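Local coordinates for protein protease Do-like 8, chloroplastic (Arabidopsis thaliana, PDB 4IC6) that probably cleaves proteins in the chloroplast thylakoid as a serine endopeptidase of the HtrA (Deg) family, pairing a trypsin-like protease with a PDZ domain, at residues N44-T49 with N161-D166; F182-V187 with A221-T226; L255-N260 with Y332-K337; V338-K343 with L351-E356. The protein carries 1 engineered substitution. All coordinates share one frame; numbering follows the deposited sequence.

Interaction 1. Residues N44-T49 with N161-D166; sequences NIFDVT and NPFGFD
Asn44 carries the near end of this buried contact. Its CG stands anti to the backbone N (chi1 164°), which sends the amide into the bend of the loop 161-166. CB lies 3.1 Å from Asn161 O, and CG reaches within 3.3 Å of Gly164 N, so the side chain is wrapped by backbone from Asn161 to Gly164. Gly164 has a positive phi of 82°, and at these backbone angles a CB would be jammed against the carbonyl O of Phe163. The Asn161 side chain closes the other flank, its CG 3.5 Å from Asn44 CB; its ND2 donates to Gln111 OE1 and Val42 O, while its OD1 receives a weak bond from Gly164 N. An alanine here in place of Asn44 would take away the amide that fills this bend and would probably loosen the packing of the Pro162-Gly164 backbone. The contact joins the two barrels of the chymotrypsin-like fold: strand 42-47 belongs to the first, and the loop follows strand 155-160, which opens the second. Pro162 and Ala204, the engineered residue at the predicted nucleophile position, are about 8 Å apart between side chains. Further along, Phe46 leans its ring back to the loop, and its rim atom CZ meets Phe163 O at 3.4 Å, close to the ring plane. The Phe163 ring itself packs on Pro267 of a neighbouring subunit. Beyond the contact the strand ends in an Asx turn, where Asp47 OD1 takes Thr49 N at 2.7 Å and also Thr49 OG1 at 2.6 Å.

Interaction 2. Residues F182-V187 with A221-T226; sequences FSQTGV and AIFTQT
Two loops of the second barrel meet here, beside the predicted charge relay residues His83 and Asp126, joined by a single backbone bridge between Ser183 and Ile222. Phe223 N donates to Phe182 O at 2.8 Å, nearly along the C=O axis, and Gln184 N donates to Ala221 O at 3.0 Å. Gln184 does the rest. Its CG, anti to the carbonyl carbon (chi1 -66°), sits over the centre of the Phe223 ring, 3.6 Å from the centroid, a CH-pi contact. The extended chain beyond CG carries the amide on along that ring, the planes 8° apart. NE2 then bonds to Ile222 O at 2.9 Å, nearly straight at 165°, approaching from above the carbonyl plane. Ala221 CB packs 3.6 Å from Gln184 CD. An alanine in place of Gln184 would lose both the ring stack and the bond to Ile222 O, and would probably leave Phe223 and its loop less firmly placed. Ser183 OG is hydrogen-bonded to Asp126 OD2 and Gln184 touches His83, which puts the contact at the edge of the predicted charge relay system, in the cleft between the barrels where chymotrypsin-like proteases carry theirs.

Interaction 3. Residues L255-N260 with Y332-K337; sequences LRAGIN and YSVGDK
The packing is van der Waals contact centred on one methyl group. Ala257 points its CB at the bend that begins the segment 332-337, where it rests on the peptide joining Ser333 to Val334: Ser333 C and Val334 N are both 3.5 Å from Ala257 CB. Tyr332 O is a little farther from the same methyl, at 3.8 Å. Val334 adds its CG2. Its CG1 is anti to the backbone N (chi1 161°), which brings CG2 round to within 4.1 Å of Ala257 CB. The two segments thus meet through a single methyl resting against a peptide, with one apolar side-chain pair beside it.

Hydrogen bonds shape the bend itself. Residues Ser333 to Asp336 form a type I turn, closed by Asp336 N donating to Ser333 O at 2.8 Å. The Asp336 side chain returns the grip: OD2 accepts from Ser333 N at 2.6 Å, almost straight at 174°, with the donor above the carboxylate plane. Asp336 CG also lies at the edge of the Tyr332 ring, in its plane, and the hydroxyl of that ring is hydrogen-bonded to Asp315 OD2.

Charge ties the first segment to the protease part of the chain, for Arg256 turns away from the bend and its NH1 makes a salt bridge with Asp122 OD2. Backbone bonds anchor both segments on strand 347-357, that of the turn joining Asp336 to Leu355. A short strand and a turn docked along the same final strand belong to the PDZ domain, probably of the circularly permuted kind known from plant Deg proteases.

Interaction 4. Residues V338-K343 with L351-E356; sequences VTLKIK and LKISLE
Ile353 wedges its CG2 methyl into the hollow between Val338 and Leu340 of the facing strand. With CG1 anti to the backbone N (chi1 -170°), CG2 takes the crowded position beside the backbone, and there it touches Val338 CG2 at 3.9 Å and Leu340 CD1 at 4.0 Å. Val338 and Ile353 lie side by side and point the same way, whereas Leu340 crosses Ile353 obliquely. The Val338 CG2 methyl is a bump in its turn, with Leu355 CD2 reaching in from beyond the strand end to 4.0 Å. At the far end Ile342 and Leu351 cross obliquely, touching through their CD1 methyls at 3.9 Å. Val338, Leu340, Leu351 and Ile353 share one face, where Val314 of strand 310-314 packs on Val338 and Leu340, and Leu288 of helix 288-292 packs on Ile353.

Strands 338-343 and 351-354 are the two arms of the antiparallel beta hairpin that ends the PDZ sheet, twisted so that their directions differ by 142°. Val338 with Ile353 and Leu340 with Leu351 are hydrogen-bonded pairs, each bonded both ways; Leu340 N to Leu351 O is the shortest of the four at 2.8 Å, and Leu351 N to Leu340 O the longest at 3.2 Å. Between them Thr339 and Lys352 form the non-hydrogen-bonded pair, on the opposite face. Here the aliphatic part of Lys352, bent at chi3 (149°), crosses Thr339 obliquely, with Lys352 CE 3.3 Å from Thr339 OG1. The backbone of Thr339 is gripped from the other side of its strand, where its N donates to Asp315 OD1.

In the fold
Interactions 1 and 2 belong to the protease part and stand near the predicted catalytic residues, their centres 21 Å apart and their nearest atoms about 11 Å. The first joins the two barrels near the engineered position of the nucleophile; the second borders the histidine and aspartate. Interactions 3 and 4 lie in the PDZ domain, centres 11 Å apart, and touch directly: Gly258 N reaches Glu356 O at 2.8 Å, and Tyr332 CE1 packs 3.4 Å from Val338 CG1. Interaction 3 lies nearer the protease part, its nearest atoms about 9 Å from interaction 2, whereas interaction 4 lies 46 Å from interaction 1 between centres, across the chain's middle.

Interaction 1. Residues N44-T49 with N161-D166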
loop_
_atom_site.group_PDB
_atom_site.type_symbol
_atom_site.label_atom_id
_atom_site.label_comp_id
_atom_site.label_asym_id
_atom_site.label_seq_id
_atom_site.Cartn_x
_atom_site.Cartn_y
_atom_site.Cartn_z
ATOM N N ASN A 44 18.475 -28.211 5.047
ATOM C CA ASN A 44 17.164 -27.662 4.730
ATOM C C ASN A 44 16.093 -28.238 5.663
ATOM O O ASN A 44 16.052 -29.446 5.908
ATOM C CB ASN A 44 16.808 -27.944 3.262
ATOM C CG ASN A 44 15.342 -27.743 2.972
ATOM O OD1 ASN A 44 14.853 -26.612 2.891
ATOM N ND2 ASN A 44 14.624 -28.846 2.801
ATOM N N ILE A 45 15.235 -27.365 6.185
ATOM C CA ILE A 45 14.162 -27.782 7.083
ATOM C C ILE A 45 12.797 -27.346 6.549
ATOM O O ILE A 45 12.554 -26.148 6.336
ATOM C CB ILE A 45 14.342 -27.166 8.496
ATOM C CG1 ILE A 45 15.688 -27.580 9.094
ATOM C CG2 ILE A 45 13.181 -27.562 9.410
ATOM C CD1 ILE A 45 16.102 -26.791 10.331
ATOM N N PHE A 46 11.923 -28.323 6.313
ATOM C CA PHE A 46 10.518 -28.062 6.023
ATOM C C PHE A 46 9.655 -28.398 7.243
ATOM O O PHE A 46 9.719 -29.512 7.762
ATOM C CB PHE A 46 10.043 -28.860 4.799
ATOM C CG PHE A 46 10.591 -28.350 3.487
ATOM C CD1 PHE A 46 10.265 -27.081 3.025
ATOM C CD2 PHE A 46 11.427 -29.140 2.710
ATOM C CE1 PHE A 46 10.764 -26.610 1.816
ATOM C CE2 PHE A 46 11.923 -28.678 1.497
ATOM C CZ PHE A 46 11.593 -27.412 1.053
ATOM N N ASP A 47 8.862 -27.428 7.705
ATOM C CA ASP A 47 7.884 -27.650 8.777
ATOM C C ASP A 47 6.835 -28.644 8.280
ATOM O O ASP A 47 6.149 -28.389 7.279
ATOM C CB ASP A 47 7.218 -26.322 9.164
ATOM C CG ASP A 47 6.274 -26.446 10.363
ATOM O OD1 ASP A 47 5.558 -27.472 10.490
ATOM O OD2 ASP A 47 6.232 -25.500 11.180
ATOM N N VAL A 48 6.699 -29.778 8.957
ATOM C CA VAL A 48 5.772 -30.802 8.462
ATOM C C VAL A 48 4.308 -30.370 8.524
ATOM O O VAL A 48 3.455 -30.989 7.882
ATOM C CB VAL A 48 5.935 -32.185 9.162
ATOM C CG1 VAL A 48 7.337 -32.752 8.933
ATOM C CG2 VAL A 48 5.601 -32.097 10.648
ATOM N N THR A 49 4.008 -29.316 9.277
ATOM C CA THR A 49 2.609 -28.904 9.450
ATOM C C THR A 49 2.138 -27.929 8.369
ATOM O O THR A 49 0.971 -27.542 8.337
ATOM C CB THR A 49 2.336 -28.309 10.848
ATOM O OG1 THR A 49 3.085 -27.095 11.011
ATOM C CG2 THR A 49 2.710 -29.309 11.935
ATOM N N ASN A 161 20.037 -23.046 2.756
ATOM C CA ASN A 161 19.642 -24.205 1.968
ATOM C C ASN A 161 18.130 -24.206 2.091
ATOM O O ASN A 161 17.563 -24.961 2.878
ATOM C CB ASN A 161 20.270 -25.465 2.555
ATOM C CG ASN A 161 19.820 -26.742 1.859
ATOM O OD1 ASN A 161 19.036 -26.722 0.898
ATOM N ND2 ASN A 161 20.326 -27.873 2.347
ATOM N N PRO A 162 17.472 -23.296 1.359
ATOM C CA PRO A 162 16.064 -23.000 1.653
ATOM C C PRO A 162 15.075 -24.031 1.120
ATOM O O PRO A 162 13.982 -24.138 1.680
ATOM C CB PRO A 162 15.837 -21.651 0.964
ATOM C CG PRO A 162 16.867 -21.633 -0.175
ATOM C CD PRO A 162 18.065 -22.346 0.393
ATOM N N PHE A 163 15.438 -24.771 0.078
ATOM C CA PHE A 163 14.488 -25.734 -0.504
ATOM C C PHE A 163 14.987 -27.173 -0.585
ATOM O O PHE A 163 14.254 -28.072 -1.017
ATOM C CB PHE A 163 14.007 -25.247 -1.871
ATOM C CG PHE A 163 13.473 -23.842 -1.848
ATOM C CD1 PHE A 163 12.360 -23.526 -1.082
ATOM C CD2 PHE A 163 14.087 -22.834 -2.580
ATOM C CE1 PHE A 163 11.863 -22.229 -1.050
ATOM C CE2 PHE A 163 13.590 -21.541 -2.558
ATOM C CZ PHE A 163 12.473 -21.241 -1.790
ATOM N N GLY A 164 16.217 -27.408 -0.155
ATOM C CA GLY A 164 16.717 -28.767 -0.093
ATOM C C GLY A 164 17.239 -29.283 -1.415
ATOM O O GLY A 164 17.464 -30.484 -1.558
ATOM N N PHE A 165 17.444 -28.398 -2.389
ATOM C CA PHE A 165 18.023 -28.851 -3.650
ATOM C C PHE A 165 19.290 -28.086 -4.052
ATOM O O PHE A 165 19.977 -28.465 -4.992
ATOM C CB PHE A 165 16.979 -28.853 -4.773
ATOM C CG PHE A 165 16.512 -27.487 -5.170
ATOM C CD1 PHE A 165 17.228 -26.731 -6.085
ATOM C CD2 PHE A 165 15.352 -26.956 -4.632
ATOM C CE1 PHE A 165 16.799 -25.464 -6.453
ATOM C CE2 PHE A 165 14.914 -25.691 -4.999
ATOM C CZ PHE A 165 15.640 -24.948 -5.913
ATOM N N ASP A 166 19.611 -27.014 -3.336
ATOM C CA ASP A 166 20.864 -26.313 -3.586
ATOM C C ASP A 166 21.219 -25.446 -2.386
ATOM O O ASP A 166 20.641 -25.609 -1.311
ATOM C CB ASP A 166 20.753 -25.448 -4.838
ATOM C CG ASP A 166 19.805 -24.277 -4.654
ATOM O OD1 ASP A 166 19.336 -24.063 -3.507
ATOM O OD2 ASP A 166 19.541 -23.559 -5.652
#

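Interaction 2. Residues F182-V187 with A221-T226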
loop_
_atom_site.group_PDB
_atom_site.type_symbol
_atom_site.label_atom_id
_atom_site.label_comp_id
_atom_site.label_asym_id
_atom_site.label_seq_id
_atom_site.Cartn_x
_atom_site.Cartn_y
_atom_site.Cartn_z
ATOM N N PHE A 182 14.319 -7.707 15.479
ATOM C CA PHE A 182 12.861 -7.756 15.537
ATOM C C PHE A 182 12.352 -8.993 14.822
ATOM O O PHE A 182 11.777 -8.930 13.730
ATOM C CB PHE A 182 12.272 -6.451 15.002
ATOM C CG PHE A 182 12.690 -5.262 15.810
ATOM C CD1 PHE A 182 12.296 -5.142 17.133
ATOM C CD2 PHE A 182 13.506 -4.284 15.265
ATOM C CE1 PHE A 182 12.701 -4.048 17.902
ATOM C CE2 PHE A 182 13.916 -3.192 16.023
ATOM C CZ PHE A 182 13.509 -3.072 17.342
ATOM N N SER A 183 12.583 -10.121 15.484
ATOM C CA SER A 183 12.407 -11.442 14.906
ATOM C C SER A 183 10.989 -11.656 14.429
ATOM O O SER A 183 10.048 -11.164 15.033
ATOM C CB SER A 183 12.744 -12.516 15.955
ATOM O OG SER A 183 12.258 -13.787 15.550
ATOM N N GLN A 184 10.827 -12.432 13.368
ATOM C CA GLN A 184 9.490 -12.725 12.895
ATOM C C GLN A 184 8.740 -13.624 13.880
ATOM O O GLN A 184 7.575 -13.962 13.675
ATOM C CB GLN A 184 9.536 -13.306 11.482
ATOM C CG GLN A 184 10.039 -12.292 10.454
ATOM C CD GLN A 184 9.869 -12.792 9.031
ATOM O OE1 GLN A 184 9.359 -13.896 8.806
ATOM N NE2 GLN A 184 10.300 -11.991 8.064
ATOM N N THR A 185 9.410 -13.983 14.968
ATOM C CA THR A 185 8.743 -14.625 16.105
ATOM C C THR A 185 7.748 -13.685 16.792
ATOM O O THR A 185 6.817 -14.127 17.487
ATOM C CB THR A 185 9.799 -15.078 17.137
ATOM O OG1 THR A 185 10.194 -16.427 16.857
ATOM C CG2 THR A 185 9.240 -15.017 18.533
ATOM N N GLY A 186 7.945 -12.388 16.603
ATOM C CA GLY A 186 7.175 -11.387 17.328
ATOM C C GLY A 186 7.885 -10.895 18.587
ATOM O O GLY A 186 7.382 -10.030 19.300
ATOM N N VAL A 187 9.057 -11.455 18.868
ATOM C CA VAL A 187 9.769 -11.184 20.112
ATOM C C VAL A 187 11.140 -10.623 19.797
ATOM O O VAL A 187 11.919 -11.270 19.098
ATOM C CB VAL A 187 9.977 -12.479 20.907
ATOM C CG1 VAL A 187 10.810 -12.212 22.164
ATOM C CG2 VAL A 187 8.629 -13.096 21.261
ATOM N N ALA A 221 15.288 -14.028 10.334
ATOM C CA ALA A 221 14.287 -13.226 9.647
ATOM C C ALA A 221 13.658 -12.225 10.619
ATOM O O ALA A 221 13.424 -12.546 11.786
ATOM C CB ALA A 221 13.219 -14.115 9.048
ATOM N N ILE A 222 13.381 -11.013 10.138
ATOM C CA ILE A 222 12.800 -9.970 10.991
ATOM C C ILE A 222 11.568 -9.343 10.350
ATOM O O ILE A 222 11.299 -9.549 9.169
ATOM C CB ILE A 222 13.784 -8.815 11.255
ATOM C CG1 ILE A 222 14.228 -8.213 9.929
ATOM C CG2 ILE A 222 14.991 -9.271 12.077
ATOM C CD1 ILE A 222 14.802 -6.794 10.065
ATOM N N PHE A 223 10.822 -8.580 11.142
ATOM C CA PHE A 223 9.804 -7.673 10.612
ATOM C C PHE A 223 10.271 -6.237 10.910
ATOM O O PHE A 223 10.683 -5.959 12.031
ATOM C CB PHE A 223 8.475 -7.905 11.324
ATOM C CG PHE A 223 7.747 -9.163 10.895
ATOM C CD1 PHE A 223 7.686 -9.535 9.558
ATOM C CD2 PHE A 223 7.109 -9.961 11.839
ATOM C CE1 PHE A 223 6.995 -10.691 9.170
ATOM C CE2 PHE A 223 6.428 -11.117 11.459
ATOM C CZ PHE A 223 6.376 -11.477 10.124
ATOM N N THR A 224 10.213 -5.329 9.932
ATOM C CA THR A 224 10.481 -3.904 10.225
ATOM C C THR A 224 9.182 -3.151 10.502
ATOM O O THR A 224 8.104 -3.632 10.164
ATOM C CB THR A 224 11.244 -3.194 9.087
ATOM O OG1 THR A 224 10.498 -3.309 7.875
ATOM C CG2 THR A 224 12.610 -3.826 8.886
ATOM N N GLN A 225 9.272 -1.965 11.097
ATOM C CA GLN A 225 8.051 -1.207 11.373
ATOM C C GLN A 225 7.408 -0.712 10.071
ATOM O O GLN A 225 6.186 -0.736 9.926
ATOM C CB GLN A 225 8.306 -0.042 12.337
ATOM C CG GLN A 225 7.042 0.451 13.052
ATOM C CD GLN A 225 7.283 1.705 13.876
ATOM O OE1 GLN A 225 8.428 2.077 14.138
ATOM N NE2 GLN A 225 6.200 2.368 14.282
ATOM N N THR A 226 8.240 -0.277 9.127
ATOM C CA THR A 226 7.765 0.175 7.821
ATOM C C THR A 226 7.843 -0.929 6.772
ATOM O O THR A 226 8.429 -1.984 7.007
ATOM C CB THR A 226 8.592 1.379 7.299
ATOM O OG1 THR A 226 9.964 1.227 7.685
ATOM C CG2 THR A 226 8.055 2.685 7.849
#

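Interaction 3. Residues L255-N260 with Y332-K337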
loop_
_atom_site.group_PDB
_atom_site.type_symbol
_atom_site.label_atom_id
_atom_site.label_comp_id
_atom_site.label_asym_id
_atom_site.label_seq_id
_atom_site.Cartn_x
_atom_site.Cartn_y
_atom_site.Cartn_z
ATOM N N LEU A 255 15.207 -22.200 31.278
ATOM C CA LEU A 255 14.675 -21.550 32.475
ATOM C C LEU A 255 15.439 -20.258 32.747
ATOM O O LEU A 255 16.661 -20.283 32.850
ATOM C CB LEU A 255 14.798 -22.483 33.689
ATOM C CG LEU A 255 14.176 -21.947 34.978
ATOM C CD1 LEU A 255 12.690 -21.668 34.763
ATOM C CD2 LEU A 255 14.379 -22.891 36.178
ATOM N N ARG A 256 14.736 -19.130 32.859
ATOM C CA ARG A 256 15.386 -17.834 33.103
ATOM C C ARG A 256 14.894 -17.186 34.394
ATOM O O ARG A 256 13.689 -17.118 34.630
ATOM C CB ARG A 256 15.113 -16.855 31.959
ATOM C CG ARG A 256 15.774 -17.205 30.650
ATOM C CD ARG A 256 15.501 -16.143 29.600
ATOM N NE ARG A 256 16.222 -16.439 28.367
ATOM C CZ ARG A 256 15.756 -17.219 27.399
ATOM N NH1 ARG A 256 16.481 -17.433 26.308
ATOM N NH2 ARG A 256 14.566 -17.778 27.519
ATOM N N ALA A 257 15.822 -16.713 35.223
ATOM C CA ALA A 257 15.457 -15.961 36.413
ATOM C C ALA A 257 15.474 -14.511 35.984
ATOM O O ALA A 257 16.317 -14.109 35.194
ATOM C CB ALA A 257 16.454 -16.177 37.534
ATOM N N GLY A 258 14.544 -13.711 36.477
ATOM C CA GLY A 258 14.555 -12.313 36.070
ATOM C C GLY A 258 13.607 -11.439 36.856
ATOM O O GLY A 258 13.167 -11.766 37.964
ATOM N N ILE A 259 13.281 -10.312 36.255
ATOM C CA ILE A 259 12.364 -9.370 36.866
ATOM C C ILE A 259 11.356 -9.010 35.796
ATOM O O ILE A 259 11.740 -8.607 34.702
ATOM C CB ILE A 259 13.110 -8.093 37.288
ATOM C CG1 ILE A 259 14.192 -8.433 38.325
ATOM C CG2 ILE A 259 12.137 -7.038 37.829
ATOM C CD1 ILE A 259 15.078 -7.213 38.699
ATOM N N ASN A 260 10.075 -9.176 36.096
ATOM C CA ASN A 260 9.048 -8.796 35.143
ATOM C C ASN A 260 8.810 -7.275 35.187
ATOM O O ASN A 260 8.093 -6.754 36.043
ATOM C CB ASN A 260 7.772 -9.615 35.378
ATOM C CG ASN A 260 7.979 -11.111 35.098
ATOM O OD1 ASN A 260 8.670 -11.494 34.145
ATOM N ND2 ASN A 260 7.393 -11.956 35.937
ATOM N N TYR A 332 21.970 -15.733 37.150
ATOM C CA TYR A 332 21.410 -15.989 38.475
ATOM C C TYR A 332 20.383 -17.124 38.430
ATOM O O TYR A 332 20.012 -17.609 37.354
ATOM C CB TYR A 332 20.737 -14.731 39.014
ATOM C CG TYR A 332 21.682 -13.704 39.577
ATOM C CD1 TYR A 332 22.053 -13.742 40.911
ATOM C CD2 TYR A 332 22.192 -12.688 38.781
ATOM C CE1 TYR A 332 22.911 -12.802 41.442
ATOM C CE2 TYR A 332 23.057 -11.733 39.307
ATOM C CZ TYR A 332 23.412 -11.801 40.635
ATOM O OH TYR A 332 24.263 -10.866 41.170
ATOM N N SER A 333 19.917 -17.539 39.601
ATOM C CA SER A 333 18.885 -18.567 39.695
ATOM C C SER A 333 17.589 -18.013 40.281
ATOM O O SER A 333 17.595 -17.031 41.028
ATOM C CB SER A 333 19.349 -19.735 40.586
ATOM O OG SER A 333 20.630 -20.197 40.209
ATOM N N VAL A 334 16.486 -18.697 39.990
ATOM C CA VAL A 334 15.172 -18.293 40.481
ATOM C C VAL A 334 15.116 -17.975 41.984
ATOM O O VAL A 334 14.446 -17.040 42.404
ATOM C CB VAL A 334 14.079 -19.298 40.032
ATOM C CG1 VAL A 334 12.834 -19.181 40.893
ATOM C CG2 VAL A 334 13.754 -19.071 38.549
ATOM N N GLY A 335 15.831 -18.711 42.815
ATOM C CA GLY A 335 15.838 -18.318 44.218
ATOM C C GLY A 335 16.361 -16.910 44.546
ATOM O O GLY A 335 15.885 -16.227 45.467
ATOM N N ASP A 336 17.345 -16.478 43.777
ATOM C CA ASP A 336 18.262 -15.412 44.194
ATOM C C ASP A 336 17.662 -14.049 44.558
ATOM O O ASP A 336 16.832 -13.514 43.833
ATOM C CB ASP A 336 19.327 -15.230 43.117
ATOM C CG ASP A 336 20.183 -16.458 42.939
ATOM O OD1 ASP A 336 20.282 -17.269 43.901
ATOM O OD2 ASP A 336 20.765 -16.602 41.846
ATOM N N LYS A 337 18.091 -13.500 45.694
ATOM C CA LYS A 337 17.809 -12.107 46.043
ATOM C C LYS A 337 19.005 -11.226 45.647
ATOM O O LYS A 337 20.136 -11.484 46.063
ATOM C CB LYS A 337 17.524 -11.957 47.534
#

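Interaction 4. Residues V338-K343 with L351-E356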
loop_
_atom_site.group_PDB
_atom_site.type_symbol
_atom_site.label_atom_id
_atom_site.label_comp_id
_atom_site.label_asym_id
_atom_site.label_seq_id
_atom_site.Cartn_x
_atom_site.Cartn_y
_atom_site.Cartn_z
ATOM N N VAL A 338 18.754 -10.190 44.854
ATOM C CA VAL A 338 19.818 -9.286 44.406
ATOM C C VAL A 338 19.581 -7.846 44.862
ATOM O O VAL A 338 18.454 -7.468 45.204
ATOM C CB VAL A 338 19.972 -9.291 42.871
ATOM C CG1 VAL A 338 20.450 -10.650 42.383
ATOM C CG2 VAL A 338 18.664 -8.904 42.199
ATOM N N THR A 339 20.648 -7.049 44.879
ATOM C CA THR A 339 20.535 -5.630 45.202
ATOM C C THR A 339 20.738 -4.826 43.934
ATOM O O THR A 339 21.770 -4.958 43.274
ATOM C CB THR A 339 21.594 -5.192 46.215
ATOM O OG1 THR A 339 21.541 -6.048 47.366
ATOM C CG2 THR A 339 21.354 -3.747 46.629
ATOM N N LEU A 340 19.748 -4.014 43.577
ATOM C CA LEU A 340 19.849 -3.199 42.375
ATOM C C LEU A 340 20.302 -1.794 42.754
ATOM O O LEU A 340 19.642 -1.116 43.548
ATOM C CB LEU A 340 18.501 -3.106 41.661
ATOM C CG LEU A 340 17.777 -4.407 41.301
ATOM C CD1 LEU A 340 16.443 -4.069 40.641
ATOM C CD2 LEU A 340 18.633 -5.267 40.379
ATOM N N LYS A 341 21.425 -1.348 42.204
ATOM C CA LYS A 341 21.795 0.055 42.393
ATOM C C LYS A 341 21.093 0.879 41.325
ATOM O O LYS A 341 21.293 0.656 40.130
ATOM C CB LYS A 341 23.314 0.253 42.378
ATOM C CG LYS A 341 23.913 0.406 43.780
ATOM C CD LYS A 341 25.350 0.922 43.734
ATOM C CE LYS A 341 26.319 -0.151 43.243
ATOM N NZ LYS A 341 27.605 0.437 42.763
ATOM N N ILE A 342 20.232 1.801 41.749
ATOM C CA ILE A 342 19.440 2.548 40.779
ATOM C C ILE A 342 19.623 4.071 40.843
ATOM O O ILE A 342 19.862 4.637 41.913
ATOM C CB ILE A 342 17.939 2.228 40.902
ATOM C CG1 ILE A 342 17.376 2.787 42.205
ATOM C CG2 ILE A 342 17.682 0.706 40.793
ATOM C CD1 ILE A 342 15.874 3.020 42.155
ATOM N N LYS A 343 19.490 4.714 39.685
ATOM C CA LYS A 343 19.456 6.170 39.588
ATOM C C LYS A 343 18.003 6.618 39.493
ATOM O O LYS A 343 17.311 6.313 38.524
ATOM C CB LYS A 343 20.224 6.641 38.348
ATOM C CG LYS A 343 20.562 8.137 38.330
ATOM C CD LYS A 343 22.082 8.336 38.243
ATOM C CE LYS A 343 22.477 9.793 38.015
ATOM N NZ LYS A 343 22.982 10.470 39.258
ATOM N N LEU A 351 17.477 -0.748 45.823
ATOM C CA LEU A 351 16.281 -1.545 46.066
ATOM C C LEU A 351 16.630 -3.019 45.884
ATOM O O LEU A 351 17.368 -3.382 44.962
ATOM C CB LEU A 351 15.149 -1.136 45.117
ATOM C CG LEU A 351 14.603 0.292 45.250
ATOM C CD1 LEU A 351 13.607 0.587 44.136
ATOM C CD2 LEU A 351 13.963 0.515 46.617
ATOM N N LYS A 352 16.112 -3.862 46.772
ATOM C CA LYS A 352 16.402 -5.291 46.736
ATOM C C LYS A 352 15.194 -6.056 46.207
ATOM O O LYS A 352 14.048 -5.651 46.417
ATOM C CB LYS A 352 16.790 -5.794 48.128
ATOM C CG LYS A 352 18.254 -5.584 48.510
ATOM C CD LYS A 352 18.498 -6.087 49.933
ATOM C CE LYS A 352 19.911 -6.626 50.132
ATOM N NZ LYS A 352 20.001 -7.489 51.356
ATOM N N ILE A 353 15.448 -7.164 45.520
ATOM C CA ILE A 353 14.375 -7.907 44.875
ATOM C C ILE A 353 14.745 -9.372 44.680
ATOM O O ILE A 353 15.890 -9.710 44.391
ATOM C CB ILE A 353 13.997 -7.267 43.515
ATOM C CG1 ILE A 353 12.723 -7.889 42.939
ATOM C CG2 ILE A 353 15.132 -7.404 42.525
ATOM C CD1 ILE A 353 12.182 -7.144 41.729
ATOM N N SER A 354 13.767 -10.245 44.850
ATOM C CA SER A 354 13.974 -11.645 44.557
ATOM C C SER A 354 13.699 -11.853 43.077
ATOM O O SER A 354 12.749 -11.286 42.537
ATOM C CB SER A 354 13.032 -12.502 45.396
ATOM O OG SER A 354 13.433 -12.517 46.753
ATOM N N LEU A 355 14.538 -12.656 42.427
ATOM C CA LEU A 355 14.311 -13.036 41.041
ATOM C C LEU A 355 13.300 -14.175 41.009
ATOM O O LEU A 355 13.264 -15.005 41.907
ATOM C CB LEU A 355 15.614 -13.476 40.384
ATOM C CG LEU A 355 16.716 -12.408 40.443
ATOM C CD1 LEU A 355 17.913 -12.864 39.614
ATOM C CD2 LEU A 355 16.197 -11.095 39.914
ATOM N N GLU A 356 12.470 -14.197 39.974
ATOM C CA GLU A 356 11.487 -15.261 39.800
ATOM C C GLU A 356 11.579 -15.642 38.347
ATOM O O GLU A 356 12.312 -15.001 37.584
ATOM C CB GLU A 356 10.084 -14.760 40.112
ATOM C CG GLU A 356 9.619 -13.605 39.207
ATOM C CD GLU A 356 8.216 -13.150 39.570
ATOM O OE1 GLU A 356 7.566 -13.870 40.353
ATOM O OE2 GLU A 356 7.772 -12.089 39.090
#